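Cag-Z (Helicobacter pylori, PDB 1S2X) is of unknown function but is encoded in the cag pathogenicity island, which specifies a type IV secretion system, and probably takes part in that system. Local coordinates at residues I20-N32 with A75-S87. The protein carries 1 engineered substitution. Residues are numbered along the deposited sequence; the frame is centred on the assembly and turned at random.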
ATOM      1  N   ILE A  20       1.964 -14.608   4.857  1.00 43.29           N
ATOM      2  CA  ILE A  20       1.094 -13.450   5.079  1.00 44.14           C
ATOM      3  C   ILE A  20       0.658 -12.850   3.752  1.00 42.57           C
ATOM      4  O   ILE A  20      -0.445 -12.311   3.619  1.00 54.38           O
ATOM      5  CB  ILE A  20       1.819 -12.447   5.988  1.00 39.50           C
ATOM      6  CG1 ILE A  20       2.190 -13.057   7.356  1.00 34.11           C
ATOM      7  CG2 ILE A  20       1.026 -11.170   6.169  1.00 38.49           C
ATOM      8  CD1 ILE A  20       2.457 -12.014   8.416  1.00 44.24           C
ATOM      9  N   LEU A  21       1.476 -12.927   2.705  1.00 37.43           N
ATOM     10  CA  LEU A  21       0.992 -12.479   1.400  1.00 43.31           C
ATOM     11  C   LEU A  21      -0.154 -13.350   0.892  1.00 49.69           C
ATOM     12  O   LEU A  21      -1.249 -12.867   0.610  1.00 56.98           O
ATOM     13  CB  LEU A  21       2.142 -12.471   0.396  1.00 38.64           C
ATOM     14  CG  LEU A  21       3.169 -11.357   0.543  1.00 47.02           C
ATOM     15  CD1 LEU A  21       4.279 -11.528  -0.488  1.00 65.02           C
ATOM     16  CD2 LEU A  21       2.545  -9.972   0.425  1.00 40.58           C
ATOM     17  N   ASP A  22       0.050 -14.658   0.760  1.00 56.05           N
ATOM     18  CA  ASP A  22      -0.973 -15.578   0.281  1.00 58.21           C
ATOM     19  C   ASP A  22      -2.210 -15.580   1.171  1.00 57.02           C
ATOM     20  O   ASP A  22      -3.353 -15.660   0.721  1.00 62.65           O
ATOM     21  CB  ASP A  22      -0.424 -17.006   0.216  1.00 67.82           C
ATOM     22  CG  ASP A  22       0.938 -17.106  -0.441  1.00 70.72           C
ATOM     23  OD1 ASP A  22       1.144 -16.420  -1.460  1.00 76.77           O
ATOM     24  OD2 ASP A  22       1.792 -17.872   0.063  1.00 69.21           O
ATOM     25  N   SER A  23      -1.979 -15.499   2.477  1.00 50.38           N
ATOM     26  CA  SER A  23      -3.090 -15.500   3.420  1.00 57.94           C
ATOM     27  C   SER A  23      -4.049 -14.342   3.158  1.00 62.92           C
ATOM     28  O   SER A  23      -5.259 -14.503   3.293  1.00 82.77           O
ATOM     29  CB  SER A  23      -2.551 -15.425   4.851  1.00 61.42           C
ATOM     30  OG  SER A  23      -3.521 -14.946   5.760  1.00 66.23           O
ATOM     31  N   ASN A  24      -3.489 -13.200   2.801  1.00 58.80           N
ATOM     32  CA  ASN A  24      -4.180 -11.936   2.653  1.00 53.39           C
ATOM     33  C   ASN A  24      -4.377 -11.539   1.196  1.00 47.43           C
ATOM     34  O   ASN A  24      -4.723 -10.396   0.897  1.00 53.63           O
ATOM     35  CB  ASN A  24      -3.381 -10.820   3.344  1.00 53.60           C
ATOM     36  CG  ASN A  24      -3.676 -10.665   4.818  1.00 60.17           C
ATOM     37  OD1 ASN A  24      -4.754 -10.224   5.217  1.00 60.63           O
ATOM     38  ND2 ASN A  24      -2.701 -11.009   5.658  1.00 62.75           N
ATOM     39  N   SER A  25      -4.129 -12.457   0.272  1.00 47.47           N
ATOM     40  CA  SER A  25      -4.084 -12.077  -1.135  1.00 48.84           C
ATOM     41  C   SER A  25      -5.465 -11.878  -1.733  1.00 51.31           C
ATOM     42  O   SER A  25      -5.568 -11.472  -2.899  1.00 39.11           O
ATOM     43  CB  SER A  25      -3.323 -13.132  -1.948  1.00 49.15           C
ATOM     44  OG  SER A  25      -4.171 -14.197  -2.326  1.00 55.96           O
ATOM     45  N   SER A  26      -6.534 -12.145  -0.983  1.00 42.68           N
ATOM     46  CA  SER A  26      -7.829 -12.108  -1.654  1.00 49.27           C
ATOM     47  C   SER A  26      -8.253 -10.685  -1.994  1.00 43.98           C
ATOM     48  O   SER A  26      -8.826 -10.462  -3.061  1.00 48.28           O
ATOM     49  CB  SER A  26      -8.952 -12.754  -0.826  1.00 55.59           C
ATOM     50  OG  SER A  26     -10.163 -12.693  -1.583  1.00 54.00           O
ATOM     51  N   LEU A  27      -7.992  -9.733  -1.095  1.00 42.68           N
ATOM     52  CA  LEU A  27      -8.461  -8.384  -1.434  1.00 43.01           C
ATOM     53  C   LEU A  27      -7.776  -7.855  -2.691  1.00 47.70           C
ATOM     54  O   LEU A  27      -8.315  -6.970  -3.359  1.00 58.36           O
ATOM     55  CB  LEU A  27      -8.267  -7.451  -0.247  1.00 40.23           C
ATOM     56  CG  LEU A  27      -9.472  -7.336   0.693  1.00 48.16           C
ATOM     57  CD1 LEU A  27      -9.167  -6.385   1.838  1.00 43.91           C
ATOM     58  CD2 LEU A  27     -10.721  -6.884  -0.058  1.00 37.76           C
HETATM   59  N   MSE A  28      -6.608  -8.385  -3.022  1.00 40.24           N
HETATM   60  CA  MSE A  28      -5.773  -7.904  -4.103  1.00 39.67           C
HETATM   61  C   MSE A  28      -5.985  -8.675  -5.394  1.00 47.78           C
HETATM   62  O   MSE A  28      -5.382  -8.356  -6.420  1.00 39.98           O
HETATM   63  CB  MSE A  28      -4.286  -8.010  -3.703  1.00 35.39           C
HETATM   64  CG  MSE A  28      -3.993  -7.089  -2.520  1.00 43.78           C
HETATM   65 SE   MSE A  28      -4.549  -5.406  -2.891  1.00 44.62          SE
HETATM   66  CE  MSE A  28      -3.288  -4.945  -4.092  1.00 40.86           C
ATOM     67  N   ARG A  29      -6.839  -9.695  -5.330  1.00 50.28           N
ATOM     68  CA  ARG A  29      -7.029 -10.536  -6.507  1.00 50.72           C
ATOM     69  C   ARG A  29      -7.447  -9.714  -7.722  1.00 42.73           C
ATOM     70  O   ARG A  29      -8.470  -9.037  -7.675  1.00 42.08           O
ATOM     71  CB  ARG A  29      -8.072 -11.623  -6.224  1.00 65.83           C
ATOM     72  CG  ARG A  29      -7.488 -12.815  -5.465  1.00 75.94           C
ATOM     73  CD  ARG A  29      -8.586 -13.773  -5.019  1.00 85.75           C
ATOM     74  NE  ARG A  29      -8.148 -15.163  -5.149  1.00 91.69           N
ATOM     75  CZ  ARG A  29      -8.877 -16.138  -5.687  1.00 95.89           C
ATOM     76  NH1 ARG A  29      -8.404 -17.377  -5.773  1.00108.35           N
ATOM     77  NH2 ARG A  29     -10.093 -15.863  -6.125  1.00 86.20           N
ATOM     78  N   ASN A  30      -6.639  -9.785  -8.769  1.00 35.66           N
ATOM     79  CA  ASN A  30      -6.917  -9.187 -10.061  1.00 41.34           C
ATOM     80  C   ASN A  30      -6.840  -7.663 -10.056  1.00 39.23           C
ATOM     81  O   ASN A  30      -7.330  -7.029 -10.994  1.00 40.82           O
ATOM     82  CB  ASN A  30      -8.313  -9.626 -10.540  1.00 56.45           C
ATOM     83  CG  ASN A  30      -8.216 -10.910 -11.346  1.00 62.03           C
ATOM     84  OD1 ASN A  30      -8.764 -11.001 -12.446  1.00 60.23           O
ATOM     85  ND2 ASN A  30      -7.513 -11.903 -10.809  1.00 60.15           N
ATOM     86  N   ALA A  31      -6.239  -7.078  -9.030  1.00 42.64           N
ATOM     87  CA  ALA A  31      -6.170  -5.622  -8.917  1.00 37.10           C
ATOM     88  C   ALA A  31      -5.574  -4.964 -10.154  1.00 35.51           C
ATOM     89  O   ALA A  31      -6.085  -3.961 -10.655  1.00 29.81           O
ATOM     90  CB  ALA A  31      -5.350  -5.238  -7.703  1.00 28.89           C
ATOM     91  N   ASN A  32      -4.468  -5.488 -10.682  1.00 29.10           N
ATOM     92  CA  ASN A  32      -3.923  -4.839 -11.881  1.00 31.99           C
ATOM     93  C   ASN A  32      -4.826  -5.013 -13.094  1.00 31.87           C
ATOM     94  O   ASN A  32      -4.947  -4.075 -13.884  1.00 36.83           O
ATOM     95  CB  ASN A  32      -2.509  -5.361 -12.183  1.00 36.82           C
ATOM     96  CG  ASN A  32      -1.607  -5.144 -10.973  1.00 47.19           C
ATOM     97  OD1 ASN A  32      -1.621  -5.955 -10.043  1.00 63.03           O
ATOM     98  ND2 ASN A  32      -0.851  -4.050 -10.983  1.00 38.75           N
ATOM     99  N   ALA A  75     -10.874  -0.683  -0.005  1.00 33.54           N
ATOM    100  CA  ALA A  75     -10.497  -2.095   0.131  1.00 28.85           C
ATOM    101  C   ALA A  75      -8.992  -2.248   0.289  1.00 44.80           C
ATOM    102  O   ALA A  75      -8.528  -3.022   1.130  1.00 51.45           O
ATOM    103  CB  ALA A  75     -10.970  -2.856  -1.093  1.00 27.87           C
ATOM    104  N   TYR A  76      -8.217  -1.520  -0.521  1.00 48.38           N
ATOM    105  CA  TYR A  76      -6.756  -1.623  -0.436  1.00 51.00           C
ATOM    106  C   TYR A  76      -6.281  -1.130   0.935  1.00 38.91           C
ATOM    107  O   TYR A  76      -5.240  -1.607   1.384  1.00 37.03           O
ATOM    108  CB  TYR A  76      -6.017  -0.840  -1.526  1.00 41.99           C
ATOM    109  CG  TYR A  76      -6.400  -1.228  -2.932  1.00 49.22           C
ATOM    110  CD1 TYR A  76      -6.424  -0.306  -3.969  1.00 45.78           C
ATOM    111  CD2 TYR A  76      -6.747  -2.545  -3.225  1.00 52.67           C
ATOM    112  CE1 TYR A  76      -6.782  -0.682  -5.251  1.00 46.25           C
ATOM    113  CE2 TYR A  76      -7.107  -2.924  -4.501  1.00 50.24           C
ATOM    114  CZ  TYR A  76      -7.121  -1.988  -5.512  1.00 55.99           C
ATOM    115  OH  TYR A  76      -7.478  -2.367  -6.787  1.00 82.86           O
ATOM    116  N   TYR A  77      -7.037  -0.213   1.517  1.00 40.71           N
ATOM    117  CA  TYR A  77      -6.801   0.335   2.845  1.00 47.23           C
ATOM    118  C   TYR A  77      -6.844  -0.810   3.859  1.00 47.09           C
ATOM    119  O   TYR A  77      -5.970  -0.924   4.719  1.00 43.13           O
ATOM    120  CB  TYR A  77      -7.810   1.425   3.239  1.00 42.06           C
ATOM    121  CG  TYR A  77      -7.538   2.005   4.615  1.00 46.49           C
ATOM    122  CD1 TYR A  77      -6.451   2.840   4.820  1.00 47.08           C
ATOM    123  CD2 TYR A  77      -8.334   1.728   5.721  1.00 49.23           C
ATOM    124  CE1 TYR A  77      -6.167   3.386   6.056  1.00 56.98           C
ATOM    125  CE2 TYR A  77      -8.060   2.264   6.968  1.00 57.78           C
ATOM    126  CZ  TYR A  77      -6.975   3.098   7.136  1.00 63.47           C
ATOM    127  OH  TYR A  77      -6.670   3.654   8.361  1.00 62.97           O
ATOM    128  N   ASN A  78      -7.873  -1.637   3.711  1.00 49.00           N
ATOM    129  CA  ASN A  78      -8.094  -2.767   4.610  1.00 52.58           C
ATOM    130  C   ASN A  78      -7.060  -3.867   4.352  1.00 56.60           C
ATOM    131  O   ASN A  78      -6.554  -4.469   5.305  1.00 49.64           O
ATOM    132  CB  ASN A  78      -9.503  -3.325   4.486  1.00 48.32           C
ATOM    133  CG  ASN A  78     -10.632  -2.342   4.719  1.00 57.61           C
ATOM    134  OD1 ASN A  78     -10.533  -1.303   5.382  1.00 51.73           O
ATOM    135  ND2 ASN A  78     -11.788  -2.676   4.148  1.00 57.96           N
ATOM    136  N   TYR A  79      -6.749  -4.111   3.082  1.00 49.55           N
ATOM    137  CA  TYR A  79      -5.719  -5.091   2.750  1.00 37.97           C
ATOM    138  C   TYR A  79      -4.433  -4.756   3.509  1.00 38.25           C
ATOM    139  O   TYR A  79      -3.867  -5.596   4.207  1.00 46.19           O
ATOM    140  CB  TYR A  79      -5.441  -5.169   1.243  1.00 38.82           C
ATOM    141  CG  TYR A  79      -4.153  -5.912   0.948  1.00 41.98           C
ATOM    142  CD1 TYR A  79      -4.081  -7.299   1.050  1.00 39.53           C
ATOM    143  CD2 TYR A  79      -3.003  -5.232   0.577  1.00 36.15           C
ATOM    144  CE1 TYR A  79      -2.903  -7.972   0.785  1.00 30.39           C
ATOM    145  CE2 TYR A  79      -1.820  -5.899   0.312  1.00 39.50           C
ATOM    146  CZ  TYR A  79      -1.774  -7.276   0.419  1.00 39.16           C
ATOM    147  OH  TYR A  79      -0.592  -7.938   0.149  1.00 36.18           O
ATOM    148  N   LEU A  80      -3.970  -3.513   3.393  1.00 37.57           N
ATOM    149  CA  LEU A  80      -2.750  -3.119   4.084  1.00 36.68           C
ATOM    150  C   LEU A  80      -2.858  -3.222   5.599  1.00 43.10           C
ATOM    151  O   LEU A  80      -1.895  -3.683   6.225  1.00 35.87           O
ATOM    152  CB  LEU A  80      -2.357  -1.690   3.696  1.00 27.44           C
ATOM    153  CG  LEU A  80      -1.854  -1.610   2.247  1.00 27.78           C
ATOM    154  CD1 LEU A  80      -1.691  -0.164   1.825  1.00 28.86           C
ATOM    155  CD2 LEU A  80      -0.563  -2.416   2.130  1.00 28.14           C
ATOM    156  N   ASN A  81      -3.988  -2.802   6.164  1.00 38.88           N
ATOM    157  CA  ASN A  81      -4.149  -2.920   7.617  1.00 46.69           C
ATOM    158  C   ASN A  81      -4.056  -4.380   8.045  1.00 39.99           C
ATOM    159  O   ASN A  81      -3.358  -4.728   8.995  1.00 48.18           O
ATOM    160  CB  ASN A  81      -5.475  -2.301   8.071  1.00 51.15           C
ATOM    161  CG  ASN A  81      -5.577  -2.167   9.574  1.00 58.33           C
ATOM    162  OD1 ASN A  81      -5.371  -1.083  10.135  1.00 69.19           O
ATOM    163  ND2 ASN A  81      -5.901  -3.265  10.257  1.00 64.96           N
ATOM    164  N   ASN A  82      -4.768  -5.268   7.358  1.00 40.93           N
ATOM    165  CA  ASN A  82      -4.744  -6.691   7.654  1.00 35.86           C
ATOM    166  C   ASN A  82      -3.330  -7.261   7.579  1.00 52.11           C
ATOM    167  O   ASN A  82      -2.881  -7.983   8.461  1.00 44.63           O
ATOM    168  CB  ASN A  82      -5.623  -7.460   6.673  1.00 34.09           C
ATOM    169  CG  ASN A  82      -7.080  -7.051   6.795  1.00 42.55           C
ATOM    170  OD1 ASN A  82      -7.415  -6.241   7.663  1.00 44.33           O
ATOM    171  ND2 ASN A  82      -7.919  -7.608   5.927  1.00 52.02           N
ATOM    172  N   LEU A  83      -2.637  -6.928   6.493  1.00 51.24           N
ATOM    173  CA  LEU A  83      -1.268  -7.359   6.278  1.00 36.30           C
ATOM    174  C   LEU A  83      -0.333  -6.876   7.371  1.00 31.51           C
ATOM    175  O   LEU A  83       0.470  -7.624   7.919  1.00 52.55           O
ATOM    176  CB  LEU A  83      -0.748  -6.820   4.928  1.00 34.51           C
ATOM    177  CG  LEU A  83       0.719  -7.189   4.661  1.00 35.02           C
ATOM    178  CD1 LEU A  83       0.801  -8.155   3.493  1.00 42.81           C
ATOM    179  CD2 LEU A  83       1.555  -5.946   4.417  1.00 29.53           C
ATOM    180  N   VAL A  84      -0.424  -5.583   7.679  1.00 30.28           N
ATOM    181  CA  VAL A  84       0.432  -4.993   8.701  1.00 34.41           C
ATOM    182  C   VAL A  84       0.202  -5.651  10.060  1.00 48.24           C
ATOM    183  O   VAL A  84       1.173  -5.930  10.769  1.00 39.43           O
ATOM    184  CB  VAL A  84       0.211  -3.478   8.815  1.00 38.07           C
ATOM    185  CG1 VAL A  84       0.883  -2.899  10.059  1.00 37.73           C
ATOM    186  CG2 VAL A  84       0.733  -2.805   7.551  1.00 31.36           C
ATOM    187  N   LEU A  85      -1.069  -5.876  10.379  1.00 46.30           N
ATOM    188  CA  LEU A  85      -1.443  -6.486  11.647  1.00 44.49           C
ATOM    189  C   LEU A  85      -0.874  -7.900  11.737  1.00 48.18           C
ATOM    190  O   LEU A  85      -0.229  -8.257  12.725  1.00 41.82           O
ATOM    191  CB  LEU A  85      -2.959  -6.476  11.808  1.00 40.19           C
ATOM    192  CG  LEU A  85      -3.504  -6.979  13.149  1.00 45.05           C
ATOM    193  CD1 LEU A  85      -3.025  -6.106  14.298  1.00 42.19           C
ATOM    194  CD2 LEU A  85      -5.021  -7.043  13.111  1.00 53.02           C
ATOM    195  N   ALA A  86      -1.135  -8.668  10.685  1.00 43.57           N
ATOM    196  CA  ALA A  86      -0.745 -10.062  10.591  1.00 36.22           C
ATOM    197  C   ALA A  86       0.778 -10.224  10.690  1.00 42.06           C
ATOM    198  O   ALA A  86       1.203 -11.224  11.274  1.00 47.96           O
ATOM    199  CB  ALA A  86      -1.223 -10.721   9.307  1.00 30.83           C
ATOM    200  N   SER A  87       1.511  -9.281  10.137  1.00 37.58           N
ATOM    201  CA  SER A  87       2.962  -9.200  10.141  1.00 39.45           C
ATOM    202  C   SER A  87       3.461  -8.889  11.555  1.00 45.10           C
ATOM    203  O   SER A  87       4.446  -9.455  12.025  1.00 40.27           O
ATOM    204  CB  SER A  87       3.454  -8.133   9.158  1.00 40.57           C
ATOM    205  OG  SER A  87       3.338  -8.546   7.806  1.00 40.49           O
TER
HETATM  206  O   HOH W   1      -6.657  -8.702   3.880  1.00 49.43           O
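Leu27 and Tyr79, at 6.0 Å, mark the closest approach of CA atoms between the linker joining helices 14-23 and 31-43 and the long helix 74-101. The first helix loses its helical conformation at Asn24, beside Leu83, and the chain then advances through a type I turn (Ser26 to Arg29) and a type II turn (Met28 to Ala31). The Tyr79 ring is met by this linker on one face and at its edge. Chi1 of selenomethionine Met28 (-64°) puts CG over the ring centre, a CH-pi contact 3.4 Å from the centroid. The bend at chi2 keeps SE over the same face, a Met-aromatic contact at 4.1 Å from the centroid; a second, oblique one joins SE to Tyr76. The Asn24 carbonyl meets the ring edge, O to Tyr79 CE1 3.0 Å. Chi1 of 166° carries the tyrosine ring toward residues 24-28, and its hydroxyl is hydrogen-bonded to Glu126. In this all-helical fold the linker thus covers one side of helix 74-101, while helices 105-135 and 161-183 pack against it elsewhere, Leu80 touching both. Leu27 lays CD1 against the backbone, 3.5 Å from Ala75 O. Polar contact across the interface passes through a water that donates to Asn24 OD1 (2.8 Å) and accepts from Asn82 ND2. Beyond it, Ile20 CG2 rests on Ala86 CB and Leu83 CD1.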